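Local coordinates for protein thiol-disulfide oxidoreductase (Bacteroides thetaiotaomicron, PDB 3FW2) that probably works as a thiol-disulfide oxidoreductase of the TlpA-like family, this chain being its C-terminal thioredoxin-like domain, at residues F31-W44 with N67-V79. Residues are numbered along the deposited sequence; the frame is centred on the assembly and turned at random.
Sequences FKQKSLLINFWASW and NKYIGMLGISLDV
Asp78 and Ser43 meet where two neighbouring strands end, and the carboxylate accepts hydrogen bonds at both oxygens. Ser43 OG donates to Asp78 OD1 at 2.6 Å, while the backbone N of Ser43 reaches Asp78 OD2 at 2.9 Å, each on the syn side though roughly 30° out of the carboxylate plane. Ser76 OG donates to Asp78 OD2 as well, from the same face as Ser43 N, and accepts from Asp78 N in an ST turn. With an alanine at Asp78, Ser43 N and the hydroxyls of Ser43 and Ser76 would probably lose their acceptor and the 42-44 loop would be left free to shift. Beside it, Trp44 NE1 donates to Leu77 O at 2.9 Å; the oxygen lies at the edge of the indole, whereas the N-H comes from above the carbonyl plane.

Lys34 can be followed at the other end. Its CB faces the Tyr69 carbonyl, CG lies 3.4 Å from Lys68 O, CD and CE run past the Lys68 and Asn67 oxygens, CE coming to 3.4 Å from Asn67 O, and NZ donates a hydrogen bond to Asn67 O at 3.0 Å. With CG anti to the carbonyl carbon (chi1 -56°) and the chain extended beyond it, the lysine runs back along the partner backbone.

Between these ends, eight backbone hydrogen bonds from Ser35 N to Leu77 N fix the parallel register. Ile38 CG2 touches Ile75 CD1 at 3.6 Å on one face of the sheet; on the other, Ser76 CB makes a CH-pi contact over the Trp41 five-membered ring, 4.0 Å from its centroid. Strands 35-41 and 70-76, joined through helix 48-64, form a beta-alpha-beta crossover in the central sheet of the thioredoxin fold.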
ATOM      1  N   PHE A  31      16.016  17.217 -13.479  1.00 17.88           N
ATOM      2  CA  PHE A  31      16.326  15.858 -13.872  1.00 17.54           C
ATOM      3  C   PHE A  31      16.704  15.677 -15.293  1.00 17.75           C
ATOM      4  O   PHE A  31      17.220  14.640 -15.667  1.00 15.64           O
ATOM      5  CB  PHE A  31      15.108  14.988 -13.597  1.00 17.39           C
ATOM      6  CG  PHE A  31      14.630  15.046 -12.182  1.00 16.61           C
ATOM      7  CD1 PHE A  31      15.508  15.073 -11.132  1.00 15.67           C
ATOM      8  CD2 PHE A  31      13.269  15.118 -11.911  1.00 17.63           C
ATOM      9  CE1 PHE A  31      15.040  15.099  -9.797  1.00 14.33           C
ATOM     10  CE2 PHE A  31      12.798  15.164 -10.615  1.00 17.44           C
ATOM     11  CZ  PHE A  31      13.691  15.185  -9.549  1.00 14.75           C
ATOM     12  N   LYS A  32      16.466  16.680 -16.130  1.00 18.11           N
ATOM     13  CA  LYS A  32      16.770  16.477 -17.542  1.00 18.88           C
ATOM     14  C   LYS A  32      18.243  16.183 -17.788  1.00 18.13           C
ATOM     15  O   LYS A  32      19.134  16.772 -17.200  1.00 17.93           O
ATOM     16  CB  LYS A  32      16.312  17.672 -18.404  1.00 20.08           C
ATOM     17  CG  LYS A  32      16.992  18.929 -18.134  1.00 23.05           C
ATOM     18  CD  LYS A  32      16.286  20.070 -18.940  1.00 26.14           C
ATOM     19  CE  LYS A  32      16.906  21.438 -18.590  1.00 28.71           C
ATOM     20  NZ  LYS A  32      16.204  22.617 -19.222  1.00 28.67           N
ATOM     21  N   GLN A  33      18.479  15.213 -18.645  1.00 18.45           N
ATOM     22  CA  GLN A  33      19.818  14.735 -18.976  1.00 19.21           C
ATOM     23  C   GLN A  33      20.531  14.017 -17.844  1.00 17.91           C
ATOM     24  O   GLN A  33      21.716  13.737 -17.944  1.00 17.31           O
ATOM     25  CB  GLN A  33      20.723  15.826 -19.586  1.00 20.25           C
ATOM     26  CG  GLN A  33      20.490  16.104 -21.059  1.00 24.24           C
ATOM     27  CD  GLN A  33      19.023  16.241 -21.446  1.00 29.37           C
ATOM     28  OE1 GLN A  33      18.351  17.228 -21.094  1.00 31.97           O
ATOM     29  NE2 GLN A  33      18.517  15.251 -22.191  1.00 33.12           N
ATOM     30  N   LYS A  34      19.798  13.679 -16.788  1.00 15.97           N
ATOM     31  CA  LYS A  34      20.330  12.866 -15.709  1.00 15.40           C
ATOM     32  C   LYS A  34      19.577  11.526 -15.624  1.00 13.54           C
ATOM     33  O   LYS A  34      18.424  11.429 -15.983  1.00 14.05           O
ATOM     34  CB  LYS A  34      20.134  13.591 -14.376  1.00 15.61           C
ATOM     35  CG  LYS A  34      20.760  14.986 -14.350  1.00 17.67           C
ATOM     36  CD  LYS A  34      20.911  15.449 -12.893  1.00 20.39           C
ATOM     37  CE  LYS A  34      21.353  16.876 -12.788  1.00 24.81           C
ATOM     38  NZ  LYS A  34      21.337  17.262 -11.340  1.00 26.37           N
ATOM     39  N   SER A  35      20.263  10.532 -15.115  1.00 12.62           N
ATOM     40  CA  SER A  35      19.618   9.308 -14.649  1.00 12.37           C
ATOM     41  C   SER A  35      18.808   9.669 -13.406  1.00 11.82           C
ATOM     42  O   SER A  35      19.069  10.691 -12.766  1.00 11.97           O
ATOM     43  CB  SER A  35      20.649   8.261 -14.320  1.00 12.89           C
ATOM     44  OG  SER A  35      21.375   7.887 -15.490  1.00 14.67           O
ATOM     45  N   LEU A  36      17.791   8.873 -13.094  1.00 11.86           N
ATOM     46  CA  LEU A  36      16.842   9.261 -12.063  1.00 10.64           C
ATOM     47  C   LEU A  36      16.496   8.069 -11.181  1.00 10.07           C
ATOM     48  O   LEU A  36      16.029   7.056 -11.667  1.00  9.80           O
ATOM     49  CB  LEU A  36      15.593   9.861 -12.686  1.00 12.12           C
ATOM     50  CG  LEU A  36      14.503  10.375 -11.765  1.00 12.40           C
ATOM     51  CD1 LEU A  36      14.947  11.509 -10.851  1.00 13.76           C
ATOM     52  CD2 LEU A  36      13.265  10.778 -12.636  1.00 14.24           C
ATOM     53  N   LEU A  37      16.717   8.235  -9.869  1.00 10.00           N
ATOM     54  CA  LEU A  37      16.316   7.279  -8.862  1.00  9.43           C
ATOM     55  C   LEU A  37      15.014   7.759  -8.251  1.00  9.42           C
ATOM     56  O   LEU A  37      14.969   8.815  -7.631  1.00 10.04           O
ATOM     57  CB  LEU A  37      17.370   7.189  -7.770  1.00 10.94           C
ATOM     58  CG  LEU A  37      17.045   6.210  -6.636  1.00  9.34           C
ATOM     59  CD1 LEU A  37      16.952   4.737  -7.076  1.00 10.02           C
ATOM     60  CD2 LEU A  37      18.085   6.332  -5.532  1.00 12.29           C
ATOM     61  N   ILE A  38      13.978   6.946  -8.435  1.00  9.48           N
ATOM     62  CA  ILE A  38      12.603   7.262  -7.998  1.00  9.73           C
ATOM     63  C   ILE A  38      12.255   6.340  -6.863  1.00  8.86           C
ATOM     64  O   ILE A  38      12.392   5.111  -7.026  1.00  9.82           O
ATOM     65  CB  ILE A  38      11.578   7.070  -9.086  1.00  9.37           C
ATOM     66  CG1 ILE A  38      11.855   7.993 -10.289  1.00 12.34           C
ATOM     67  CG2 ILE A  38      10.187   7.357  -8.563  1.00 11.15           C
ATOM     68  CD1 ILE A  38      10.821   7.780 -11.443  1.00 12.46           C
ATOM     69  N   ASN A  39      11.967   6.906  -5.679  1.00  9.07           N
ATOM     70  CA  ASN A  39      11.547   6.103  -4.525  1.00  8.88           C
ATOM     71  C   ASN A  39      10.069   6.318  -4.207  1.00  9.96           C
ATOM     72  O   ASN A  39       9.546   7.462  -4.239  1.00  9.14           O
ATOM     73  CB  ASN A  39      12.433   6.324  -3.310  1.00  9.11           C
ATOM     74  CG  ASN A  39      12.166   7.655  -2.602  1.00  9.66           C
ATOM     75  OD1 ASN A  39      11.497   7.707  -1.529  1.00 13.38           O
ATOM     76  ND2 ASN A  39      12.669   8.694  -3.157  1.00  6.06           N
ATOM     77  N   PHE A  40       9.398   5.237  -3.889  1.00  8.71           N
ATOM     78  CA  PHE A  40       7.980   5.255  -3.572  1.00 10.00           C
ATOM     79  C   PHE A  40       7.772   4.922  -2.080  1.00  9.00           C
ATOM     80  O   PHE A  40       8.423   4.027  -1.531  1.00  8.65           O
ATOM     81  CB  PHE A  40       7.235   4.187  -4.360  1.00 10.65           C
ATOM     82  CG  PHE A  40       7.204   4.414  -5.861  1.00 10.70           C
ATOM     83  CD1 PHE A  40       6.178   5.109  -6.447  1.00 11.15           C
ATOM     84  CD2 PHE A  40       8.232   3.984  -6.652  1.00 12.05           C
ATOM     85  CE1 PHE A  40       6.138   5.315  -7.829  1.00 15.41           C
ATOM     86  CE2 PHE A  40       8.188   4.215  -8.042  1.00 14.69           C
ATOM     87  CZ  PHE A  40       7.132   4.876  -8.591  1.00  9.57           C
ATOM     88  N   TRP A  41       6.867   5.660  -1.436  1.00  8.56           N
ATOM     89  CA  TRP A  41       6.693   5.561   0.003  1.00  8.48           C
ATOM     90  C   TRP A  41       5.329   6.148   0.356  1.00  8.42           C
ATOM     91  O   TRP A  41       4.606   6.663  -0.511  1.00  8.54           O
ATOM     92  CB  TRP A  41       7.788   6.371   0.718  1.00  8.82           C
ATOM     93  CG  TRP A  41       7.711   7.851   0.503  1.00  6.82           C
ATOM     94  CD1 TRP A  41       7.985   8.532  -0.653  1.00 10.87           C
ATOM     95  CD2 TRP A  41       7.253   8.837   1.442  1.00  7.81           C
ATOM     96  NE1 TRP A  41       7.758   9.868  -0.482  1.00 11.09           N
ATOM     97  CE2 TRP A  41       7.301  10.092   0.780  1.00  9.86           C
ATOM     98  CE3 TRP A  41       6.848   8.786   2.769  1.00  9.85           C
ATOM     99  CZ2 TRP A  41       6.960  11.284   1.424  1.00 11.58           C
ATOM    100  CZ3 TRP A  41       6.499   9.953   3.405  1.00  9.95           C
ATOM    101  CH2 TRP A  41       6.535  11.184   2.725  1.00  9.17           C
ATOM    102  N   ALA A  42       4.983   6.103   1.633  1.00  8.64           N
ATOM    103  CA  ALA A  42       3.855   6.864   2.148  1.00  8.64           C
ATOM    104  C   ALA A  42       3.991   7.105   3.625  1.00  9.12           C
ATOM    105  O   ALA A  42       4.523   6.265   4.381  1.00  8.81           O
ATOM    106  CB  ALA A  42       2.515   6.139   1.900  1.00  9.18           C
ATOM    107  N   SER A  43       3.478   8.240   4.103  1.00  9.69           N
ATOM    108  CA  SER A  43       3.552   8.533   5.527  1.00 10.12           C
ATOM    109  C   SER A  43       2.721   7.565   6.374  1.00 11.50           C
ATOM    110  O   SER A  43       2.967   7.361   7.558  1.00 12.45           O
ATOM    111  CB  SER A  43       3.166  10.009   5.791  1.00 10.92           C
ATOM    112  OG  SER A  43       1.752  10.147   5.881  1.00 11.00           O
ATOM    113  N   TRP A  44       1.681   7.005   5.790  1.00 10.80           N
ATOM    114  CA  TRP A  44       0.865   6.001   6.443  1.00 11.43           C
ATOM    115  C   TRP A  44       1.535   4.603   6.513  1.00 11.99           C
ATOM    116  O   TRP A  44       0.926   3.618   7.048  1.00 13.27           O
ATOM    117  CB  TRP A  44      -0.528   5.918   5.776  1.00 12.10           C
ATOM    118  CG  TRP A  44      -0.591   5.636   4.287  1.00 11.94           C
ATOM    119  CD1 TRP A  44      -0.871   6.541   3.305  1.00 11.85           C
ATOM    120  CD2 TRP A  44      -0.425   4.377   3.633  1.00  9.77           C
ATOM    121  NE1 TRP A  44      -0.888   5.918   2.089  1.00 11.88           N
ATOM    122  CE2 TRP A  44      -0.623   4.588   2.263  1.00 11.81           C
ATOM    123  CE3 TRP A  44      -0.141   3.067   4.082  1.00 13.69           C
ATOM    124  CZ2 TRP A  44      -0.522   3.552   1.306  1.00 11.26           C
ATOM    125  CZ3 TRP A  44      -0.045   2.033   3.110  1.00 10.10           C
ATOM    126  CH2 TRP A  44      -0.222   2.291   1.754  1.00 13.27           C
ATOM    127  N   ASN A  67      25.159  16.811  -8.325  1.00 16.29           N
ATOM    128  CA  ASN A  67      25.841  15.917  -9.267  1.00 15.62           C
ATOM    129  C   ASN A  67      25.210  16.026 -10.638  1.00 14.84           C
ATOM    130  O   ASN A  67      23.992  16.122 -10.741  1.00 15.21           O
ATOM    131  CB  ASN A  67      25.742  14.451  -8.799  1.00 15.19           C
ATOM    132  CG  ASN A  67      26.642  13.537  -9.559  1.00 14.13           C
ATOM    133  OD1 ASN A  67      26.269  13.002 -10.585  1.00 13.10           O
ATOM    134  ND2 ASN A  67      27.886  13.383  -9.084  1.00 18.36           N
ATOM    135  N   LYS A  68      26.023  16.014 -11.683  1.00 13.71           N
ATOM    136  CA  LYS A  68      25.531  16.206 -13.049  1.00 14.73           C
ATOM    137  C   LYS A  68      24.791  15.016 -13.611  1.00 13.55           C
ATOM    138  O   LYS A  68      24.111  15.142 -14.624  1.00 14.18           O
ATOM    139  CB  LYS A  68      26.680  16.474 -14.036  1.00 15.55           C
ATOM    140  CG  LYS A  68      27.174  17.840 -14.133  1.00 20.51           C
ATOM    141  CD  LYS A  68      28.226  17.932 -15.222  1.00 24.30           C
ATOM    142  CE  LYS A  68      29.582  17.632 -14.688  1.00 28.01           C
ATOM    143  NZ  LYS A  68      30.269  18.927 -14.341  1.00 32.12           N
ATOM    144  N   TYR A  69      24.944  13.850 -12.994  1.00 12.37           N
ATOM    145  CA  TYR A  69      24.595  12.608 -13.674  1.00 11.81           C
ATOM    146  C   TYR A  69      23.430  11.859 -13.063  1.00 12.21           C
ATOM    147  O   TYR A  69      22.927  10.961 -13.683  1.00 11.88           O
ATOM    148  CB  TYR A  69      25.821  11.715 -13.775  1.00 11.54           C
ATOM    149  CG  TYR A  69      26.973  12.438 -14.457  1.00 11.67           C
ATOM    150  CD1 TYR A  69      26.855  12.868 -15.754  1.00 14.54           C
ATOM    151  CD2 TYR A  69      28.126  12.767 -13.732  1.00 13.18           C
ATOM    152  CE1 TYR A  69      27.907  13.607 -16.364  1.00 14.15           C
ATOM    153  CE2 TYR A  69      29.179  13.475 -14.320  1.00 15.40           C
ATOM    154  CZ  TYR A  69      29.055  13.882 -15.630  1.00 17.09           C
ATOM    155  OH  TYR A  69      30.100  14.623 -16.198  1.00 18.82           O
ATOM    156  N   ILE A  70      23.055  12.214 -11.843  1.00 11.93           N
ATOM    157  CA  ILE A  70      22.042  11.486 -11.081  1.00 12.57           C
ATOM    158  C   ILE A  70      21.156  12.480 -10.336  1.00 12.33           C
ATOM    159  O   ILE A  70      21.648  13.439  -9.720  1.00 12.78           O
ATOM    160  CB  ILE A  70      22.661  10.411 -10.118  1.00 12.77           C
ATOM    161  CG1 ILE A  70      21.553   9.622  -9.386  1.00 15.13           C
ATOM    162  CG2 ILE A  70      23.489  11.023  -9.057  1.00 13.47           C
ATOM    163  CD1 ILE A  70      20.750   8.697 -10.310  1.00 15.54           C
ATOM    164  N   GLY A  71      19.841  12.234 -10.442  1.00 11.37           N
ATOM    165  CA  GLY A  71      18.826  12.943  -9.697  1.00 12.07           C
ATOM    166  C   GLY A  71      17.959  11.986  -8.882  1.00 11.34           C
ATOM    167  O   GLY A  71      17.952  10.783  -9.145  1.00 12.33           O
HETATM  168  N   MSE A  72      17.224  12.538  -7.914  1.00 11.75           N
HETATM  169  CA  MSE A  72      16.345  11.745  -7.037  1.00 11.02           C
HETATM  170  C   MSE A  72      14.951  12.353  -6.941  1.00 10.20           C
HETATM  171  O   MSE A  72      14.771  13.597  -6.802  1.00 11.23           O
HETATM  172  CB  MSE A  72      16.954  11.645  -5.636  1.00 11.82           C
HETATM  173  CG  MSE A  72      18.199  10.868  -5.619  1.00 13.10           C
HETATM  174 SE   MSE A  72      19.029  10.976  -3.794  0.70 18.55          SE
HETATM  175  CE  MSE A  72      17.602  10.191  -2.686  1.00 12.90           C
ATOM    176  N   LEU A  73      13.930  11.493  -6.951  1.00  9.83           N
ATOM    177  CA  LEU A  73      12.554  11.951  -6.834  1.00  9.40           C
ATOM    178  C   LEU A  73      11.814  10.983  -5.896  1.00  9.80           C
ATOM    179  O   LEU A  73      11.789   9.801  -6.163  1.00 10.08           O
ATOM    180  CB  LEU A  73      11.817  11.890  -8.184  1.00  9.65           C
ATOM    181  CG  LEU A  73      10.354  12.321  -8.196  1.00 11.90           C
ATOM    182  CD1 LEU A  73      10.185  13.760  -7.698  1.00 10.07           C
ATOM    183  CD2 LEU A  73       9.772  12.116  -9.620  1.00 10.03           C
ATOM    184  N   GLY A  74      11.120  11.524  -4.903  1.00  9.35           N
ATOM    185  CA  GLY A  74      10.264  10.733  -4.033  1.00 10.04           C
ATOM    186  C   GLY A  74       8.830  10.914  -4.485  1.00  9.71           C
ATOM    187  O   GLY A  74       8.345  12.043  -4.640  1.00  9.77           O
ATOM    188  N   ILE A  75       8.154   9.792  -4.662  1.00  9.04           N
ATOM    189  CA  ILE A  75       6.742   9.744  -4.995  1.00  9.66           C
ATOM    190  C   ILE A  75       5.976   9.115  -3.849  1.00 10.17           C
ATOM    191  O   ILE A  75       6.202   7.947  -3.495  1.00  9.77           O
ATOM    192  CB  ILE A  75       6.496   8.958  -6.263  1.00  9.48           C
ATOM    193  CG1 ILE A  75       7.218   9.627  -7.454  1.00  9.77           C
ATOM    194  CG2 ILE A  75       5.001   8.842  -6.508  1.00  9.74           C
ATOM    195  CD1 ILE A  75       7.015   8.998  -8.801  1.00 12.16           C
ATOM    196  N   SER A  76       5.101   9.886  -3.229  1.00  8.20           N
ATOM    197  CA  SER A  76       4.300   9.374  -2.135  1.00  8.90           C
ATOM    198  C   SER A  76       2.946   8.868  -2.569  1.00  9.15           C
ATOM    199  O   SER A  76       2.303   9.460  -3.455  1.00 10.24           O
ATOM    200  CB  SER A  76       4.075  10.431  -1.078  1.00 10.06           C
ATOM    201  OG  SER A  76       3.230   9.936  -0.021  1.00 10.10           O
ATOM    202  N   LEU A  77       2.502   7.818  -1.892  1.00  8.63           N
ATOM    203  CA  LEU A  77       1.154   7.289  -2.025  1.00  9.33           C
ATOM    204  C   LEU A  77       0.253   7.724  -0.865  1.00  8.25           C
ATOM    205  O   LEU A  77      -0.780   7.093  -0.572  1.00  9.05           O
ATOM    206  CB  LEU A  77       1.190   5.765  -2.217  1.00 10.39           C
ATOM    207  CG  LEU A  77       2.070   5.324  -3.373  1.00  9.79           C
ATOM    208  CD1 LEU A  77       2.038   3.794  -3.426  1.00 10.72           C
ATOM    209  CD2 LEU A  77       1.663   5.940  -4.736  1.00 10.29           C
ATOM    210  N   ASP A  78       0.608   8.815  -0.210  1.00  8.91           N
ATOM    211  CA  ASP A  78      -0.274   9.441   0.769  1.00  8.74           C
ATOM    212  C   ASP A  78      -1.590   9.942   0.134  1.00  9.38           C
ATOM    213  O   ASP A  78      -1.648  10.304  -1.069  1.00  9.45           O
ATOM    214  CB  ASP A  78       0.398  10.636   1.429  1.00  8.12           C
ATOM    215  CG  ASP A  78       1.287  10.249   2.570  1.00  9.70           C
ATOM    216  OD1 ASP A  78       0.740   9.748   3.562  1.00 11.46           O
ATOM    217  OD2 ASP A  78       2.503  10.447   2.496  1.00  9.64           O
ATOM    218  N   VAL A  79      -2.614  10.003   0.974  1.00  9.40           N
ATOM    219  CA  VAL A  79      -3.909  10.603   0.599  1.00  9.66           C
ATOM    220  C   VAL A  79      -4.150  11.919   1.284  1.00 10.87           C
ATOM    221  O   VAL A  79      -5.019  12.703   0.847  1.00 10.95           O
ATOM    222  CB  VAL A  79      -5.056   9.674   0.922  1.00 11.39           C
ATOM    223  CG1 VAL A  79      -4.997   8.436  -0.063  1.00 12.65           C
ATOM    224  CG2 VAL A  79      -5.065   9.330   2.402  1.00 11.50           C
TER
HETATM  225  O   HOH W   1      23.437   9.558 -16.129  1.00 17.69           O